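Local coordinates for Ycf48-like protein (Thermosynechococcus elongatus, PDB 5OJP) that probably assists an early step of photosystem II assembly and the replacement of photodamaged D1, whose C-terminal prepropeptide it binds, at residues A[199-204]-A[217-222]; A[164-169]-A[205-210]. The protein carries 4 engineered substitutions. All coordinates share one frame; numbering follows the deposited sequence.

Contact 1 of 2, residues A[199-204]-A[217-222]; sequences NETTSE and LWMIVN. Engineered in segment 199-204: Glu200 (natural residue Arg), Glu204 (natural residue Arg).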
# COMPACT_ATOMS: atom_id res chain seq x y z
N ASN A 199 3.83 -17.97 -13.76
CA ASN A 199 4.21 -17.58 -15.11
C ASN A 199 3.04 -17.74 -16.06
O ASN A 199 2.20 -18.62 -15.87
CB ASN A 199 5.38 -18.45 -15.58
CG ASN A 199 6.69 -18.03 -14.96
OD1 ASN A 199 7.08 -16.87 -15.04
ND2 ASN A 199 7.35 -18.94 -14.27
N GLU A 200 3.00 -16.89 -17.08
CA GLU A 200 2.05 -17.05 -18.17
C GLU A 200 0.60 -17.16 -17.68
O GLU A 200 -0.21 -17.89 -18.25
CB GLU A 200 2.43 -18.25 -19.06
CG GLU A 200 3.67 -17.97 -19.96
CD GLU A 200 4.08 -19.16 -20.81
OE1 GLU A 200 3.74 -20.30 -20.44
OE2 GLU A 200 4.67 -18.96 -21.90
N THR A 201 0.27 -16.44 -16.59
CA THR A 201 -1.13 -16.33 -16.20
C THR A 201 -1.87 -15.42 -17.16
O THR A 201 -3.07 -15.58 -17.38
CB THR A 201 -1.28 -15.77 -14.79
OG1 THR A 201 -0.68 -14.47 -14.74
CG2 THR A 201 -0.58 -16.71 -13.77
N THR A 202 -1.19 -14.39 -17.62
CA THR A 202 -1.74 -13.40 -18.52
C THR A 202 -0.71 -13.09 -19.59
O THR A 202 0.50 -13.22 -19.37
CB THR A 202 -2.14 -12.15 -17.75
OG1 THR A 202 -2.65 -11.15 -18.65
CG2 THR A 202 -0.98 -11.62 -16.88
N SER A 203 -1.18 -12.68 -20.75
CA SER A 203 -0.27 -12.27 -21.80
C SER A 203 0.08 -10.79 -21.70
O SER A 203 0.98 -10.33 -22.39
CB SER A 203 -0.89 -12.56 -23.17
OG SER A 203 -2.07 -11.79 -23.34
N GLU A 204 -0.59 -10.08 -20.81
CA GLU A 204 -0.49 -8.65 -20.59
C GLU A 204 0.60 -8.34 -19.56
O GLU A 204 1.00 -9.20 -18.77
CB GLU A 204 -1.82 -8.11 -20.07
CG GLU A 204 -3.04 -8.11 -21.02
CD GLU A 204 -3.06 -6.95 -22.03
OE1 GLU A 204 -2.52 -5.87 -21.72
OE2 GLU A 204 -3.67 -7.12 -23.11
N LEU A 217 -7.17 -13.12 -5.49
CA LEU A 217 -6.18 -12.15 -5.94
C LEU A 217 -6.83 -11.22 -6.99
O LEU A 217 -7.75 -11.61 -7.72
CB LEU A 217 -4.95 -12.85 -6.57
CG LEU A 217 -4.00 -13.67 -5.65
CD1 LEU A 217 -3.04 -14.54 -6.49
CD2 LEU A 217 -3.17 -12.68 -4.94
N TRP A 218 -6.33 -9.99 -7.03
CA TRP A 218 -6.65 -9.06 -8.08
C TRP A 218 -5.36 -8.58 -8.78
O TRP A 218 -4.28 -8.55 -8.20
CB TRP A 218 -7.45 -7.87 -7.50
CG TRP A 218 -6.75 -7.01 -6.43
CD1 TRP A 218 -6.92 -7.07 -5.09
CD2 TRP A 218 -5.73 -6.02 -6.66
NE1 TRP A 218 -6.16 -6.12 -4.49
CE2 TRP A 218 -5.43 -5.46 -5.43
CE3 TRP A 218 -5.09 -5.52 -7.83
CZ2 TRP A 218 -4.43 -4.46 -5.27
CZ3 TRP A 218 -4.16 -4.53 -7.69
CH2 TRP A 218 -3.82 -4.01 -6.43
N MET A 219 -5.48 -8.21 -10.04
CA MET A 219 -4.37 -7.65 -10.77
C MET A 219 -4.87 -6.50 -11.62
O MET A 219 -6.00 -6.52 -12.15
CB MET A 219 -3.62 -8.64 -11.71
CG MET A 219 -4.50 -9.25 -12.80
SD MET A 219 -3.59 -10.19 -14.07
CE MET A 219 -3.00 -11.57 -13.15
N ILE A 220 -3.99 -5.52 -11.72
CA ILE A 220 -4.04 -4.43 -12.67
C ILE A 220 -2.98 -4.74 -13.71
O ILE A 220 -1.81 -4.93 -13.37
CB ILE A 220 -3.77 -3.08 -11.98
CG1 ILE A 220 -4.90 -2.77 -10.96
CG2 ILE A 220 -3.59 -1.97 -13.08
CD1 ILE A 220 -4.53 -1.57 -9.96
N VAL A 221 -3.37 -4.74 -14.97
CA VAL A 221 -2.40 -4.89 -16.04
C VAL A 221 -2.41 -3.61 -16.86
O VAL A 221 -3.37 -2.83 -16.85
CB VAL A 221 -2.70 -6.09 -16.94
CG1 VAL A 221 -2.70 -7.39 -16.11
CG2 VAL A 221 -4.00 -5.86 -17.67
N ASN A 222 -1.33 -3.40 -17.59
CA ASN A 222 -1.24 -2.14 -18.30
C ASN A 222 -2.27 -2.09 -19.43
O ASN A 222 -2.69 -3.12 -19.98
CB ASN A 222 0.21 -1.89 -18.72
CG ASN A 222 1.14 -1.66 -17.49
OD1 ASN A 222 0.69 -1.21 -16.42
ND2 ASN A 222 2.43 -1.91 -17.68

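Contact 2 of 2, residues A[164-169]-A[205-210]; sequences MRNLNR and ELHNMG. Engineered in segment 205-210: Glu205 (natural residue Arg).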
# COMPACT_ATOMS: atom_id res chain seq x y z
N MET A 164 11.13 -5.75 -7.21
CA MET A 164 9.71 -5.99 -7.34
C MET A 164 9.10 -4.70 -7.85
O MET A 164 9.50 -3.61 -7.44
CB MET A 164 9.06 -6.34 -6.00
CG MET A 164 9.70 -7.54 -5.45
SD MET A 164 9.25 -7.97 -3.76
CE MET A 164 9.91 -6.51 -2.97
N ARG A 165 8.13 -4.84 -8.73
CA ARG A 165 7.36 -3.66 -9.16
C ARG A 165 6.34 -3.25 -8.09
O ARG A 165 6.16 -2.06 -7.82
CB ARG A 165 6.65 -3.98 -10.47
CG ARG A 165 5.80 -2.82 -11.05
CD ARG A 165 5.27 -3.14 -12.44
NE ARG A 165 6.35 -3.14 -13.42
CZ ARG A 165 6.18 -3.30 -14.74
NH1 ARG A 165 4.97 -3.46 -15.27
NH2 ARG A 165 7.24 -3.25 -15.52
N ASN A 166 5.73 -4.21 -7.43
CA ASN A 166 4.73 -3.92 -6.40
C ASN A 166 4.76 -5.13 -5.47
O ASN A 166 5.14 -6.23 -5.88
CB ASN A 166 3.33 -3.65 -7.02
CG ASN A 166 3.11 -2.16 -7.30
OD1 ASN A 166 3.39 -1.36 -6.42
ND2 ASN A 166 2.70 -1.76 -8.57
N LEU A 167 4.33 -4.88 -4.25
CA LEU A 167 4.28 -5.86 -3.17
C LEU A 167 3.05 -5.57 -2.31
O LEU A 167 2.87 -4.43 -1.84
CB LEU A 167 5.59 -5.79 -2.35
CG LEU A 167 5.69 -6.71 -1.12
CD1 LEU A 167 5.66 -8.13 -1.56
CD2 LEU A 167 7.01 -6.42 -0.36
N ASN A 168 2.22 -6.59 -2.07
CA ASN A 168 1.06 -6.49 -1.16
C ASN A 168 1.01 -7.73 -0.27
O ASN A 168 1.53 -8.79 -0.63
CB ASN A 168 -0.29 -6.31 -1.93
CG ASN A 168 -0.62 -4.81 -2.22
OD1 ASN A 168 -0.64 -4.03 -1.29
ND2 ASN A 168 -0.68 -4.40 -3.50
N ARG A 169 0.39 -7.58 0.91
CA ARG A 169 0.32 -8.59 1.97
C ARG A 169 -1.13 -8.96 2.22
O ARG A 169 -2.00 -8.09 2.18
CB ARG A 169 0.92 -8.04 3.26
CG ARG A 169 1.06 -9.08 4.39
CD ARG A 169 1.67 -8.43 5.66
NE ARG A 169 2.06 -9.42 6.69
CZ ARG A 169 1.22 -9.91 7.61
NH1 ARG A 169 -0.05 -9.55 7.60
NH2 ARG A 169 1.63 -10.81 8.50
N GLU A 205 1.07 -7.10 -19.58
CA GLU A 205 2.09 -6.66 -18.64
C GLU A 205 1.46 -6.37 -17.29
O GLU A 205 0.54 -5.54 -17.18
CB GLU A 205 2.81 -5.42 -19.18
CG GLU A 205 3.84 -4.80 -18.21
CD GLU A 205 4.73 -3.70 -18.83
OE1 GLU A 205 4.67 -3.47 -20.08
OE2 GLU A 205 5.54 -3.09 -18.09
N LEU A 206 1.94 -7.05 -16.25
CA LEU A 206 1.42 -6.84 -14.91
C LEU A 206 1.89 -5.50 -14.34
O LEU A 206 3.07 -5.17 -14.41
CB LEU A 206 1.90 -7.96 -13.99
CG LEU A 206 1.32 -9.32 -14.34
CD1 LEU A 206 2.05 -10.42 -13.57
CD2 LEU A 206 -0.16 -9.32 -13.99
N HIS A 207 0.98 -4.75 -13.72
CA HIS A 207 1.42 -3.58 -12.97
C HIS A 207 1.35 -3.71 -11.45
O HIS A 207 2.28 -3.30 -10.75
CB HIS A 207 0.61 -2.37 -13.40
CG HIS A 207 1.03 -1.13 -12.70
ND1 HIS A 207 2.27 -0.55 -12.91
CD2 HIS A 207 0.40 -0.35 -11.79
CE1 HIS A 207 2.38 0.53 -12.15
NE2 HIS A 207 1.26 0.68 -11.46
N ASN A 208 0.26 -4.21 -10.88
CA ASN A 208 0.07 -4.27 -9.46
C ASN A 208 -0.86 -5.42 -9.18
O ASN A 208 -1.72 -5.75 -10.00
CB ASN A 208 -0.56 -2.94 -8.94
CG ASN A 208 -0.39 -2.72 -7.45
OD1 ASN A 208 0.14 -3.56 -6.75
ND2 ASN A 208 -0.79 -1.50 -6.97
N MET A 209 -0.73 -5.99 -7.97
CA MET A 209 -1.53 -7.12 -7.53
C MET A 209 -1.73 -7.06 -6.02
O MET A 209 -0.91 -6.52 -5.28
CB MET A 209 -0.87 -8.47 -7.86
CG MET A 209 -0.90 -8.77 -9.32
SD MET A 209 -0.19 -10.38 -9.74
CE MET A 209 -1.51 -11.37 -9.00
N GLY A 210 -2.81 -7.67 -5.57
CA GLY A 210 -3.08 -7.72 -4.15
C GLY A 210 -4.20 -8.71 -3.88
O GLY A 210 -4.56 -9.52 -4.74
O HOH W 1 1.15 1.12 -8.96
O HOH W 2 -0.40 -1.23 -3.88

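Contact 1 of 2, residues A[199-204]-A[217-222]
Glu204 lies against Val221 where the loop 199-204 packs against strand 217-221, and its side chain can be followed outward atom by atom. CB rests 3.8 Å from Val221 CB and almost as close to Val221 CG2, the two side chains crossing at about a right angle. CG still touches the same methyl, Val221 CG2, at 4.1 Å. The chain then bends at chi2 (-79°), and this turn brings the carboxylate round toward the end of the strand, where Glu204 OE1 stands 3.3 Å from Asn222 O. Both atoms are acceptors, so that approach is no hydrogen bond, and the pairing with Val221 rests on carbon contacts. Glu204 is an engineered residue, arginine in the natural protein; Leu240 also touches its side chain.

Two residues back, Thr202 faces Met219 tip to tip, its CG2 4.1 Å from Met219 SD. With OG1 anti to the backbone N (chi1 178°), the threonine can present its methyl to the sulfur while OG1 accepts a hydrogen bond from Glu204 N (3.2 Å, 164° at the hydrogen). This is an ST turn, and it ties the hydroxyl to the loop's own backbone. One residue earlier, Thr201 and Met219 run antiparallel alongside each other, the methionine's bend at chi3 bringing CE to 4.0 Å from Thr201 OG1. Met219 is buried, with Trp237, Leu206 and Met209 also against it.

No hydrogen bond joins the two segments, and only 195 Å² is buried between them. The loop belongs to the Arg-rich patch, altered here by substitution, and links strand 196-199, at the edge of one sheet, to strand 206-211 of the next: the blade-to-blade connection of a seven-bladed beta-propeller.

Contact 2 of 2, residues A[164-169]-A[205-210]
The amides of Asn166 and Asn208 are stacked, their planes 21° apart, with Asn166 CG 3.5 Å from Asn208 CG. Asn166 ND2 also lies over one face of the His207 ring, 4.0 Å from the ring plane and displaced from its centre. At the edge of the Arg165 guanidinium, near its plane, sits the carboxylate of Glu205, an engineered residue (arginine in nature). NH1 and NH2 of Arg165 both donate to the single oxygen Glu205 OE2, at 2.9 and 3.1 Å, in a salt bridge that meets the oxygen on its anti side. Arg165 NH1 adds a weak bond to Leu206 O.

Strands 166-169 and 206-210 run nearly parallel, 9° apart, with axes 6.3 Å from each other at closest. Each is the first strand of its sheet, so the contact joins adjacent blades of the propeller, and side-chain amides bridge the backbones. Asn166 ND2 donates to His207 O (2.7 Å, 164° at the hydrogen), and two residues on Asn168 ND2 repeats the pattern with Met209 O at 2.8 Å; each acceptor lies near the donor's amide plane. His207 and Asn208 form a classic beta bulge opposite Ile220. Asn208 ND2 is held by Leu252 O, on strand 251-256 of the following blade, and a water accepts from both Asn208 ND2 and Asn168 ND2.

Followed from the N terminus, the chain has already formed several earlier strands and sheets when it reaches 164-169, the opening strand of one blade, and it completes that sheet with strand 196-199. The loop 199-204 leaves it and continues directly into 205-210, which closes contact 2 across 35 intervening residues by returning beside 164-169. A hairpin then leads to 217-222, closing the shorter loop of contact 1 against 199-204. The segments alternate, so the two contacts cross rather than nest. Their centres are 10 Å apart, and neighbouring strands 206-211 and 217-221 couple them: Ile220 O to His207 N and Ile220 N to Asn208 O are probable hydrogen bonds. Together they tie two consecutive propeller blades.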